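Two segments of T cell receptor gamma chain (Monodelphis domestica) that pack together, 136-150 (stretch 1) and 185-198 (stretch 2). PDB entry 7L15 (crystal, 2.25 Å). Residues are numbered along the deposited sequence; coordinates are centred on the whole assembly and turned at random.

Stretch 1, residues 136-150: EIKQKQSGTYICLLE
Stretch 2, residues 185-198: SQVSWLTVKEDVLR

Two antiparallel strands, 142-150 and 185-193, lie edge to edge with axes 162° apart and 4.4 Å at closest approach; together the stretches bury 972 Å². Extended phi/psi carries the ladder from end to end.

Ser185 (chi1 p) opens stretch 2 beside Glu150, CA to CA 4.2 Å, its small CB 3.1 Å from Leu149 O. Gln186 forms the first hydrogen-bonded pair: its N donates to Leu149 O and Leu149 N donates to its O, both 2.9 Å. Val187 (chi1 p) faces the other way, CG2 3.6 Å from Ile146 CG2, where beta-branched side chains fill the sheet face beside Leu148. Ser188 pairs with Cys147, each N 2.9 Å from the partner's O; one water bridges Cys147 O (3.1 Å) and Ser188 OG (3.0 Å). Trp189 (chi1 p, chi2 101°) sets CB 3.8 Å from Ile146 CG1, then its ring leads away, although Trp189 CD1 still lies 3.7 Å from Thr144 CG2.

Leu190 (t, p) pairs with Tyr145: Leu190 N to Tyr145 O is 2.7 Å, Tyr145 N to Leu190 O 2.8 Å. Thr191 and Thr144, both m, sit opposite at CA to CA 4.1 Å, so Thr191 OG1 can donate to Thr144 OG1 at 2.9 Å; Thr144 OG1 in turn donates to Glu136 OE2 at 2.5 Å. Val192 and Gly143 form the last hydrogen-bonded pair, both N to O distances 3.0 Å, and Val192 CG2 meets the edge of the Tyr145 ring, 4.0 Å from CE1.

Lys193 stays exposed opposite Ser142, the non-hydrogen-bonded pair that ends the register, CA to CA 4.5 Å. Beyond it, residues 194-198 adopt helical phi/psi, bringing Leu197 (m, t) back over stretch 1: CD1 is 3.7 Å from Ile137 CG1, while CD2 is 3.9 Å from Tyr145 CE1. Glycine suits position 143, since an ideal CB there would clash with Leu197 CD2.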

# COMPACT_ATOMS: atom_id res chain seq x y z
N GLU B 136 3.26 -8.16 -29.22
CA GLU B 136 2.83 -7.01 -28.44
C GLU B 136 3.47 -5.73 -28.98
O GLU B 136 2.79 -4.71 -29.16
CB GLU B 136 3.15 -7.18 -26.94
CG GLU B 136 2.60 -5.98 -26.14
CD GLU B 136 3.05 -5.90 -24.68
OE1 GLU B 136 3.89 -6.71 -24.26
OE2 GLU B 136 2.54 -5.01 -23.95
N ILE B 137 4.78 -5.76 -29.23
CA ILE B 137 5.46 -4.58 -29.75
C ILE B 137 4.92 -4.20 -31.12
O ILE B 137 4.74 -3.02 -31.43
CB ILE B 137 6.98 -4.81 -29.80
CG1 ILE B 137 7.54 -4.94 -28.38
CG2 ILE B 137 7.64 -3.69 -30.52
CD1 ILE B 137 8.63 -5.98 -28.28
N LYS B 138 4.65 -5.20 -31.95
CA LYS B 138 4.10 -4.94 -33.28
C LYS B 138 2.72 -4.29 -33.19
O LYS B 138 2.42 -3.35 -33.92
CB LYS B 138 4.03 -6.24 -34.07
CG LYS B 138 3.50 -6.09 -35.49
CD LYS B 138 2.53 -7.23 -35.82
CE LYS B 138 2.71 -7.72 -37.25
NZ LYS B 138 2.55 -6.63 -38.26
N GLN B 139 1.87 -4.77 -32.27
CA GLN B 139 0.51 -4.24 -32.24
C GLN B 139 0.39 -2.96 -31.41
O GLN B 139 -0.51 -2.16 -31.67
CB GLN B 139 -0.46 -5.29 -31.70
CG GLN B 139 -0.67 -6.53 -32.56
CD GLN B 139 -1.72 -7.49 -31.95
OE1 GLN B 139 -1.52 -8.70 -31.92
NE2 GLN B 139 -2.83 -6.93 -31.48
N LYS B 140 1.24 -2.75 -30.40
CA LYS B 140 1.01 -1.64 -29.49
C LYS B 140 2.18 -0.69 -29.35
O LYS B 140 2.09 0.24 -28.55
CB LYS B 140 0.66 -2.14 -28.08
CG LYS B 140 -0.48 -3.17 -28.01
CD LYS B 140 -1.86 -2.55 -28.26
CE LYS B 140 -2.36 -1.78 -27.04
NZ LYS B 140 -3.85 -1.89 -26.99
N GLN B 141 3.28 -0.90 -30.08
CA GLN B 141 4.45 -0.02 -29.96
C GLN B 141 4.89 0.11 -28.52
O GLN B 141 5.37 1.17 -28.11
CB GLN B 141 4.17 1.36 -30.52
CG GLN B 141 4.22 1.46 -32.01
CD GLN B 141 4.23 2.89 -32.46
OE1 GLN B 141 5.24 3.37 -32.96
NE2 GLN B 141 3.12 3.58 -32.28
N SER B 142 4.69 -0.93 -27.73
CA SER B 142 5.07 -0.92 -26.33
C SER B 142 5.17 -2.36 -25.87
O SER B 142 4.68 -3.28 -26.53
CB SER B 142 4.08 -0.11 -25.48
OG SER B 142 2.73 -0.48 -25.73
N GLY B 143 5.83 -2.56 -24.73
CA GLY B 143 6.12 -3.91 -24.28
C GLY B 143 5.90 -4.05 -22.80
O GLY B 143 6.17 -3.13 -22.03
N THR B 144 5.40 -5.21 -22.37
CA THR B 144 5.03 -5.43 -20.98
C THR B 144 5.93 -6.49 -20.36
O THR B 144 6.01 -7.62 -20.85
CB THR B 144 3.56 -5.85 -20.86
OG1 THR B 144 2.73 -4.87 -21.49
CG2 THR B 144 3.15 -5.98 -19.40
N TYR B 145 6.63 -6.10 -19.30
CA TYR B 145 7.36 -7.02 -18.45
C TYR B 145 6.41 -7.50 -17.36
O TYR B 145 5.64 -6.72 -16.81
CB TYR B 145 8.57 -6.35 -17.79
CG TYR B 145 9.53 -5.74 -18.75
CD1 TYR B 145 9.33 -4.45 -19.24
CD2 TYR B 145 10.65 -6.44 -19.18
CE1 TYR B 145 10.23 -3.89 -20.14
CE2 TYR B 145 11.54 -5.88 -20.06
CZ TYR B 145 11.33 -4.61 -20.54
OH TYR B 145 12.24 -4.08 -21.42
N ILE B 146 6.48 -8.78 -17.06
CA ILE B 146 5.59 -9.37 -16.08
C ILE B 146 6.44 -10.13 -15.09
O ILE B 146 7.27 -10.96 -15.49
CB ILE B 146 4.57 -10.31 -16.75
CG1 ILE B 146 3.72 -9.54 -17.77
CG2 ILE B 146 3.71 -11.00 -15.69
CD1 ILE B 146 2.96 -10.46 -18.75
N CYS B 147 6.26 -9.87 -13.80
CA CYS B 147 6.83 -10.76 -12.80
C CYS B 147 5.73 -11.35 -11.93
O CYS B 147 5.03 -10.61 -11.22
CB CYS B 147 7.86 -10.07 -11.91
SG CYS B 147 8.51 -11.35 -10.77
N LEU B 148 5.62 -12.67 -11.95
CA LEU B 148 4.77 -13.42 -11.03
C LEU B 148 5.62 -13.92 -9.86
O LEU B 148 6.65 -14.57 -10.06
CB LEU B 148 4.12 -14.60 -11.76
CG LEU B 148 3.48 -15.71 -10.91
CD1 LEU B 148 2.27 -15.19 -10.14
CD2 LEU B 148 3.08 -16.87 -11.78
N LEU B 149 5.20 -13.61 -8.65
CA LEU B 149 5.82 -14.15 -7.44
C LEU B 149 4.88 -15.19 -6.87
O LEU B 149 3.72 -14.88 -6.58
CB LEU B 149 6.08 -13.04 -6.42
CG LEU B 149 7.06 -11.94 -6.80
CD1 LEU B 149 7.08 -10.95 -5.67
CD2 LEU B 149 8.47 -12.54 -7.00
N GLU B 150 5.35 -16.42 -6.68
CA GLU B 150 4.39 -17.41 -6.21
C GLU B 150 4.86 -18.14 -4.97
O GLU B 150 6.05 -18.16 -4.62
CB GLU B 150 4.01 -18.42 -7.29
CG GLU B 150 5.11 -18.97 -8.12
CD GLU B 150 4.58 -19.96 -9.15
OE1 GLU B 150 3.43 -19.77 -9.61
OE2 GLU B 150 5.31 -20.92 -9.48
N SER B 185 0.34 -15.62 -3.73
CA SER B 185 1.09 -15.17 -4.89
C SER B 185 0.63 -13.77 -5.29
O SER B 185 -0.42 -13.29 -4.86
CB SER B 185 0.92 -16.15 -6.05
OG SER B 185 -0.43 -16.17 -6.46
N GLN B 186 1.44 -13.12 -6.13
CA GLN B 186 1.09 -11.80 -6.65
C GLN B 186 1.82 -11.57 -7.95
O GLN B 186 3.00 -11.89 -8.06
CB GLN B 186 1.45 -10.67 -5.67
CG GLN B 186 1.03 -9.31 -6.18
CD GLN B 186 1.49 -8.18 -5.29
OE1 GLN B 186 2.66 -8.09 -4.93
NE2 GLN B 186 0.56 -7.30 -4.92
N VAL B 187 1.12 -11.01 -8.94
CA VAL B 187 1.75 -10.65 -10.20
C VAL B 187 1.82 -9.13 -10.28
O VAL B 187 0.91 -8.43 -9.85
CB VAL B 187 0.99 -11.26 -11.40
CG1 VAL B 187 -0.32 -10.60 -11.58
CG2 VAL B 187 1.79 -11.12 -12.66
N SER B 188 2.93 -8.61 -10.81
CA SER B 188 2.97 -7.21 -11.21
C SER B 188 3.52 -7.11 -12.62
O SER B 188 4.18 -8.03 -13.12
CB SER B 188 3.83 -6.35 -10.28
OG SER B 188 5.19 -6.56 -10.56
N TRP B 189 3.25 -5.99 -13.27
CA TRP B 189 3.68 -5.88 -14.65
C TRP B 189 3.91 -4.42 -15.04
O TRP B 189 3.31 -3.51 -14.47
CB TRP B 189 2.68 -6.55 -15.59
CG TRP B 189 1.28 -5.97 -15.67
CD1 TRP B 189 0.79 -5.15 -16.66
CD2 TRP B 189 0.18 -6.23 -14.79
NE1 TRP B 189 -0.53 -4.87 -16.43
CE2 TRP B 189 -0.94 -5.52 -15.30
CE3 TRP B 189 0.03 -6.98 -13.62
CZ2 TRP B 189 -2.19 -5.55 -14.67
CZ3 TRP B 189 -1.22 -7.00 -13.00
CH2 TRP B 189 -2.31 -6.29 -13.53
N LEU B 190 4.80 -4.23 -16.00
CA LEU B 190 5.27 -2.89 -16.37
C LEU B 190 5.21 -2.76 -17.88
O LEU B 190 5.95 -3.43 -18.61
CB LEU B 190 6.68 -2.65 -15.84
CG LEU B 190 7.40 -1.37 -16.29
CD1 LEU B 190 6.85 -0.17 -15.54
CD2 LEU B 190 8.91 -1.49 -16.11
N THR B 191 4.33 -1.89 -18.35
CA THR B 191 4.18 -1.58 -19.76
C THR B 191 4.94 -0.29 -20.05
O THR B 191 4.69 0.73 -19.39
CB THR B 191 2.70 -1.43 -20.10
OG1 THR B 191 2.02 -2.65 -19.73
CG2 THR B 191 2.51 -1.15 -21.57
N VAL B 192 5.87 -0.33 -21.01
CA VAL B 192 6.71 0.82 -21.33
C VAL B 192 6.75 1.05 -22.83
O VAL B 192 6.58 0.11 -23.62
CB VAL B 192 8.15 0.64 -20.81
CG1 VAL B 192 8.15 0.39 -19.31
CG2 VAL B 192 8.85 -0.47 -21.56
N LYS B 193 7.00 2.31 -23.22
CA LYS B 193 7.15 2.68 -24.62
C LYS B 193 8.44 2.10 -25.21
O LYS B 193 9.40 1.77 -24.50
CB LYS B 193 7.17 4.19 -24.79
CG LYS B 193 5.91 4.89 -24.35
CD LYS B 193 6.01 6.40 -24.63
CE LYS B 193 4.77 7.13 -24.14
NZ LYS B 193 4.33 6.55 -22.81
N GLU B 194 8.46 2.02 -26.55
CA GLU B 194 9.52 1.32 -27.27
C GLU B 194 10.91 1.86 -26.94
O GLU B 194 11.87 1.09 -26.85
CB GLU B 194 9.26 1.41 -28.78
CG GLU B 194 9.28 0.08 -29.51
CD GLU B 194 8.48 0.11 -30.80
OE1 GLU B 194 7.79 1.12 -31.05
OE2 GLU B 194 8.54 -0.87 -31.56
N ASP B 195 11.03 3.19 -26.79
CA ASP B 195 12.33 3.76 -26.42
C ASP B 195 12.85 3.14 -25.14
O ASP B 195 14.03 2.79 -25.04
CB ASP B 195 12.22 5.27 -26.26
CG ASP B 195 11.25 5.90 -27.22
OD1 ASP B 195 10.03 5.60 -27.12
OD2 ASP B 195 11.71 6.69 -28.07
N VAL B 196 11.97 2.98 -24.14
CA VAL B 196 12.38 2.41 -22.87
C VAL B 196 12.64 0.91 -22.98
O VAL B 196 13.21 0.32 -22.05
CB VAL B 196 11.33 2.73 -21.80
CG1 VAL B 196 11.93 2.63 -20.41
CG2 VAL B 196 10.73 4.12 -22.05
N LEU B 197 12.24 0.27 -24.09
CA LEU B 197 12.48 -1.15 -24.26
C LEU B 197 13.96 -1.47 -24.44
O LEU B 197 14.36 -2.62 -24.24
CB LEU B 197 11.67 -1.69 -25.45
CG LEU B 197 10.19 -1.93 -25.15
CD1 LEU B 197 9.49 -2.53 -26.34
CD2 LEU B 197 10.04 -2.83 -23.94
N ARG B 198 14.77 -0.48 -24.81
CA ARG B 198 16.21 -0.67 -24.93
C ARG B 198 16.95 -0.40 -23.63
O ARG B 198 18.05 -0.92 -23.44
CB ARG B 198 16.76 0.22 -26.05
CG ARG B 198 15.84 0.34 -27.28
CD ARG B 198 16.58 0.77 -28.55
NE ARG B 198 17.51 1.88 -28.32
CZ ARG B 198 17.25 3.16 -28.58
NH1 ARG B 198 16.07 3.51 -29.08
NH2 ARG B 198 18.17 4.08 -28.34
O HOH W 1 5.84 -8.89 -8.82